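Local structure of YqgE/AlgH family protein (Corynebacterium diphtheriae, 2HRX) at residues Leu52-Asp57 and Leu77-Pro82; Ser87-Gly92 and Arg133-His138. The protein is of unknown function but belongs to the UPF0301 (AlgH) family. One frame throughout, in Å; residues are numbered along the deposited sequence.

Contact 1: residues Leu52-Asp57 and Leu77-Pro82; sequences LASRSD and LYIGGP
Arg55 and Tyr78 form a single antiparallel, non-hydrogen-bonded bridge, their CA atoms 4.2 Å apart, and backbone bonds close it before and after. Ile79 N donates to Ser54 O (2.8 Å). Ser56 N donates to Leu77 O (2.9 Å). Leu77 O accepts a second hydrogen bond, from Ser56 OG at 2.6 Å, this hydroxyl standing above the carbonyl plane, so one oxygen is gripped by two donors of the same residue. The torsion behind this is chi1 of Ser56, 84°, which sets OG between its own backbone N and carbonyl carbon; the same OG also bonds to Val58 N. On the Leu52 side of the bridge the two chains separate, and a water joins Ser54 N to Ile79 O.

Over one face of the Tyr78 ring lies Arg55, its CA making a CH-pi contact 3.9 Å from the centroid, 14° off the normal. With CG anti to the backbone N, the arginine chain continues across the ring toward the phenol end, where CD comes 3.3 Å from Tyr78 OH. The guanidinium plane is turned 55° from the ring. Ile79 CG1 packs on Ser56 CB at 3.8 Å, and its CD1 reaches Ser54 OG.

Strand 76-79 also pairs in parallel with strand 129-141. The short strand 55-56 therefore covers the flank of 76-79 away from that partner, while the Tyr78 side chain touches Phe135.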
loop_
_atom_site.group_PDB
_atom_site.type_symbol
_atom_site.label_atom_id
_atom_site.label_comp_id
_atom_site.label_asym_id
_atom_site.label_seq_id
_atom_site.Cartn_x
_atom_site.Cartn_y
_atom_site.Cartn_z
ATOM N N LEU A 52 3.755 0.099 1.505
ATOM C CA LEU A 52 3.904 1.485 1.055
ATOM C C LEU A 52 4.974 2.212 1.854
ATOM O O LEU A 52 5.304 3.366 1.564
ATOM C CB LEU A 52 2.588 2.249 1.242
ATOM C CG LEU A 52 1.284 1.693 0.673
ATOM C CD1 LEU A 52 0.108 2.494 1.219
ATOM C CD2 LEU A 52 1.316 1.739 -0.843
ATOM N N ALA A 53 5.522 1.526 2.847
ATOM C CA ALA A 53 6.495 2.125 3.751
ATOM C C ALA A 53 7.984 1.913 3.503
ATOM O O ALA A 53 8.798 2.432 4.265
ATOM C CB ALA A 53 6.159 1.689 5.176
ATOM N N SER A 54 8.358 1.187 2.455
ATOM C CA SER A 54 9.773 0.918 2.221
ATOM C C SER A 54 10.343 1.288 0.850
ATOM O O SER A 54 10.192 0.547 -0.118
ATOM C CB SER A 54 10.050 -0.563 2.499
ATOM O OG SER A 54 11.398 -0.901 2.213
ATOM N N ARG A 55 11.018 2.431 0.781
ATOM C CA ARG A 55 11.624 2.874 -0.467
ATOM C C ARG A 55 12.910 2.101 -0.728
ATOM O O ARG A 55 13.696 1.872 0.191
ATOM C CB ARG A 55 11.931 4.367 -0.397
ATOM C CG ARG A 55 12.587 4.915 -1.651
ATOM C CD ARG A 55 12.105 6.324 -1.913
ATOM N NE ARG A 55 12.431 7.226 -0.816
ATOM C CZ ARG A 55 13.627 7.769 -0.630
ATOM N NH1 ARG A 55 14.615 7.500 -1.475
ATOM N NH2 ARG A 55 13.834 8.584 0.396
ATOM N N SER A 56 13.119 1.687 -1.976
ATOM C CA SER A 56 14.326 0.951 -2.335
ATOM C C SER A 56 15.355 1.940 -2.861
ATOM O O SER A 56 15.081 3.137 -2.953
ATOM C CB SER A 56 14.038 -0.071 -3.428
ATOM O OG SER A 56 14.083 0.544 -4.704
ATOM N N ASP A 57 16.528 1.430 -3.222
ATOM C CA ASP A 57 17.599 2.267 -3.748
ATOM C C ASP A 57 17.646 2.229 -5.273
ATOM O O ASP A 57 18.573 2.762 -5.888
ATOM C CB ASP A 57 18.951 1.820 -3.181
ATOM C CG ASP A 57 19.213 0.338 -3.387
ATOM O OD1 ASP A 57 19.054 -0.152 -4.526
ATOM O OD2 ASP A 57 19.586 -0.337 -2.406
ATOM N N LEU A 77 11.762 2.821 -6.979
ATOM C CA LEU A 77 10.880 1.679 -6.768
ATOM C C LEU A 77 10.761 1.463 -5.270
ATOM O O LEU A 77 11.740 1.604 -4.541
ATOM C CB LEU A 77 11.459 0.414 -7.404
ATOM C CG LEU A 77 11.001 -0.025 -8.799
ATOM C CD1 LEU A 77 10.920 1.147 -9.750
ATOM C CD2 LEU A 77 11.976 -1.068 -9.314
ATOM N N TYR A 78 9.558 1.145 -4.811
ATOM C CA TYR A 78 9.334 0.861 -3.405
ATOM C C TYR A 78 9.247 -0.660 -3.303
ATOM O O TYR A 78 8.823 -1.320 -4.247
ATOM C CB TYR A 78 8.037 1.513 -2.925
ATOM C CG TYR A 78 8.214 2.957 -2.520
ATOM C CD1 TYR A 78 8.692 3.902 -3.424
ATOM C CD2 TYR A 78 7.948 3.372 -1.220
ATOM C CE1 TYR A 78 8.909 5.235 -3.033
ATOM C CE2 TYR A 78 8.157 4.698 -0.823
ATOM C CZ TYR A 78 8.640 5.620 -1.739
ATOM O OH TYR A 78 8.860 6.926 -1.352
ATOM N N ILE A 79 9.680 -1.218 -2.177
ATOM C CA ILE A 79 9.640 -2.666 -1.987
ATOM C C ILE A 79 8.239 -3.051 -1.527
ATOM O O ILE A 79 7.875 -2.842 -0.370
ATOM C CB ILE A 79 10.680 -3.112 -0.929
ATOM C CG1 ILE A 79 12.069 -2.624 -1.343
ATOM C CG2 ILE A 79 10.676 -4.635 -0.785
ATOM C CD1 ILE A 79 13.166 -2.931 -0.328
ATOM N N GLY A 80 7.456 -3.612 -2.442
ATOM C CA GLY A 80 6.092 -3.998 -2.119
ATOM C C GLY A 80 5.963 -5.237 -1.252
ATOM O O GLY A 80 4.997 -5.373 -0.504
ATOM N N GLY A 81 6.936 -6.141 -1.345
ATOM C CA GLY A 81 6.878 -7.361 -0.562
ATOM C C GLY A 81 8.031 -8.280 -0.908
ATOM O O GLY A 81 8.819 -7.965 -1.800
ATOM N N PRO A 82 8.150 -9.433 -0.230
ATOM C CA PRO A 82 9.227 -10.397 -0.474
ATOM C C PRO A 82 9.038 -11.322 -1.678
ATOM O O PRO A 82 9.995 -11.948 -2.142
ATOM C CB PRO A 82 9.285 -11.164 0.843
ATOM C CG PRO A 82 7.842 -11.250 1.212
ATOM C CD PRO A 82 7.340 -9.840 0.934
HETATM O O HOH W 1 7.309 -0.034 0.107
#

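Contact 2: residues Ser87-Gly92 and Arg133-His138; sequences SVVGVG and RLFAGH
Phe135 and Val91 meet on one face of the two-stranded pairing, where Val91 CG2 reaches Phe135 CE2 at 3.6 Å, approaching the ring obliquely. This methyl lies anti to the Val91 carbonyl carbon, because chi1 of -179° places CG1 opposite the backbone N. Val89, on the same face, lies nearer the root of the aromatic side chain: its CG1 packs on Phe135 CB (4.1 Å), and its carbonyl oxygen sits at the ring edge, near the ring plane. The valines thus touch different parts of one phenylalanine, Val91 along the CD2-CE2 side and Val89 at CB.

On the other face, Leu134 spans two residues of the facing strand. Its CB meets Val88 CG1 at 4.0 Å, the two side chains crossing at a slant, while its CD2 turns inward over Gly90 CA at 3.7 Å. Gly90 has no side chain, and the leucine methyl rests directly on its CA. Farther along, Val88 CG2 approaches Ala136 CB.

The main chains are antiparallel, with reciprocal bonds at Val89-Phe135 and Val91-Arg133. Phe135 N gives the shortest of them, to Val89 O (2.8 Å), and Gly137 N adds another to Ser87 O. CA-H...O contacts fill in between, as from Val88 CA to Phe135 O at 3.3 Å.

Because the amides and carbonyls facing each other between the strands are mutually satisfied, the two faces can be packed with valine, leucine and phenylalanine; Val89 and Val91 also touch Met115 of the next strand. Arg133 shares the Phe135 face, but its guanidinium leads away from strand 87-94 and bonds Ala167 O through NH1, its charged end being satisfied outside this pairing.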
loop_
_atom_site.group_PDB
_atom_site.type_symbol
_atom_site.label_atom_id
_atom_site.label_comp_id
_atom_site.label_asym_id
_atom_site.label_seq_id
_atom_site.Cartn_x
_atom_site.Cartn_y
_atom_site.Cartn_z
ATOM N N SER A 87 8.806 -8.362 -10.287
ATOM C CA SER A 87 7.521 -7.893 -10.789
ATOM C C SER A 87 7.200 -6.513 -10.225
ATOM O O SER A 87 7.261 -6.292 -9.015
ATOM C CB SER A 87 6.423 -8.892 -10.419
ATOM O OG SER A 87 6.692 -10.157 -11.006
ATOM N N VAL A 88 6.864 -5.589 -11.115
ATOM C CA VAL A 88 6.556 -4.226 -10.712
ATOM C C VAL A 88 5.103 -3.886 -10.989
ATOM O O VAL A 88 4.560 -4.246 -12.031
ATOM C CB VAL A 88 7.450 -3.217 -11.457
ATOM C CG1 VAL A 88 7.167 -1.812 -10.959
ATOM C CG2 VAL A 88 8.909 -3.569 -11.253
ATOM N N VAL A 89 4.476 -3.198 -10.044
ATOM C CA VAL A 89 3.087 -2.803 -10.192
ATOM C C VAL A 89 2.931 -1.325 -9.828
ATOM O O VAL A 89 3.647 -0.804 -8.969
ATOM C CB VAL A 89 2.173 -3.677 -9.305
ATOM C CG1 VAL A 89 2.108 -3.136 -7.891
ATOM C CG2 VAL A 89 0.807 -3.769 -9.926
ATOM N N GLY A 90 2.004 -0.644 -10.489
ATOM C CA GLY A 90 1.815 0.763 -10.201
ATOM C C GLY A 90 0.478 1.101 -9.576
ATOM O O GLY A 90 -0.556 0.580 -9.987
ATOM N N VAL A 91 0.503 1.959 -8.561
ATOM C CA VAL A 91 -0.721 2.392 -7.897
ATOM C C VAL A 91 -0.822 3.888 -8.134
ATOM O O VAL A 91 0.127 4.623 -7.878
ATOM C CB VAL A 91 -0.685 2.151 -6.371
ATOM C CG1 VAL A 91 -2.005 2.597 -5.750
ATOM C CG2 VAL A 91 -0.426 0.683 -6.071
ATOM N N GLY A 92 -1.968 4.338 -8.626
ATOM C CA GLY A 92 -2.121 5.750 -8.885
ATOM C C GLY A 92 -3.304 6.349 -8.163
ATOM O O GLY A 92 -4.071 5.645 -7.501
ATOM N N ARG A 133 2.925 5.630 -7.825
ATOM C CA ARG A 133 4.114 5.044 -7.222
ATOM C C ARG A 133 4.277 3.611 -7.705
ATOM O O ARG A 133 3.293 2.888 -7.877
ATOM C CB ARG A 133 4.000 5.093 -5.699
ATOM C CG ARG A 133 5.220 4.581 -4.953
ATOM C CD ARG A 133 5.376 5.326 -3.630
ATOM N NE ARG A 133 5.805 6.707 -3.844
ATOM C CZ ARG A 133 5.874 7.625 -2.886
ATOM N NH1 ARG A 133 5.542 7.310 -1.641
ATOM N NH2 ARG A 133 6.269 8.860 -3.171
ATOM N N LEU A 134 5.523 3.205 -7.928
ATOM C CA LEU A 134 5.815 1.858 -8.407
ATOM C C LEU A 134 6.338 0.950 -7.297
ATOM O O LEU A 134 7.198 1.346 -6.510
ATOM C CB LEU A 134 6.831 1.914 -9.549
ATOM C CG LEU A 134 6.424 2.661 -10.823
ATOM C CD1 LEU A 134 7.512 2.477 -11.880
ATOM C CD2 LEU A 134 5.100 2.122 -11.345
ATOM N N PHE A 135 5.828 -0.279 -7.271
ATOM C CA PHE A 135 6.189 -1.271 -6.259
ATOM C C PHE A 135 6.749 -2.561 -6.843
ATOM O O PHE A 135 6.089 -3.234 -7.640
ATOM C CB PHE A 135 4.956 -1.616 -5.423
ATOM C CG PHE A 135 4.345 -0.434 -4.751
ATOM C CD1 PHE A 135 4.801 -0.015 -3.505
ATOM C CD2 PHE A 135 3.361 0.315 -5.395
ATOM C CE1 PHE A 135 4.292 1.134 -2.913
ATOM C CE2 PHE A 135 2.845 1.465 -4.811
ATOM C CZ PHE A 135 3.309 1.877 -3.573
ATOM N N ALA A 136 7.961 -2.907 -6.428
ATOM C CA ALA A 136 8.607 -4.132 -6.871
ATOM C C ALA A 136 8.342 -5.172 -5.780
ATOM O O ALA A 136 8.648 -4.936 -4.612
ATOM C CB ALA A 136 10.110 -3.900 -7.028
ATOM N N GLY A 137 7.779 -6.316 -6.162
ATOM C CA GLY A 137 7.482 -7.350 -5.187
ATOM C C GLY A 137 6.158 -7.098 -4.488
ATOM O O GLY A 137 5.619 -5.993 -4.543
ATOM N N HIS A 138 5.629 -8.124 -3.829
ATOM C CA HIS A 138 4.359 -8.007 -3.120
ATOM C C HIS A 138 4.266 -9.036 -2.006
ATOM O O HIS A 138 5.152 -9.872 -1.838
ATOM C CB HIS A 138 3.190 -8.207 -4.088
ATOM C CG HIS A 138 3.122 -9.581 -4.677
ATOM N ND1 HIS A 138 2.650 -10.670 -3.977
ATOM C CD2 HIS A 138 3.482 -10.044 -5.897
ATOM C CE1 HIS A 138 2.721 -11.746 -4.741
ATOM N NE2 HIS A 138 3.223 -11.394 -5.910
#

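In the fold
Contacts 1 and 2 are centred 9 Å apart and join through the parallel pairing of strands 76-79 and 129-141. Ala136 turns both its N and its O to segment 77-82, probably bonding Tyr78 O and Gly80 N, each at 2.8 Å. Strand 129-141 thus lies between 76-79 of contact 1 and 87-94 of contact 2. Side chains bridge the two as well, with Leu52 CD2 against Phe135 CZ (3.4 Å) and Tyr78 OH near Arg133 NH1. Along the chain, contact 1 is complete before contact 2 begins. Both lie in the AlgH-like region. No active site or ligand is known for this protein, and the two contacts join neighbouring strands of its central sheet.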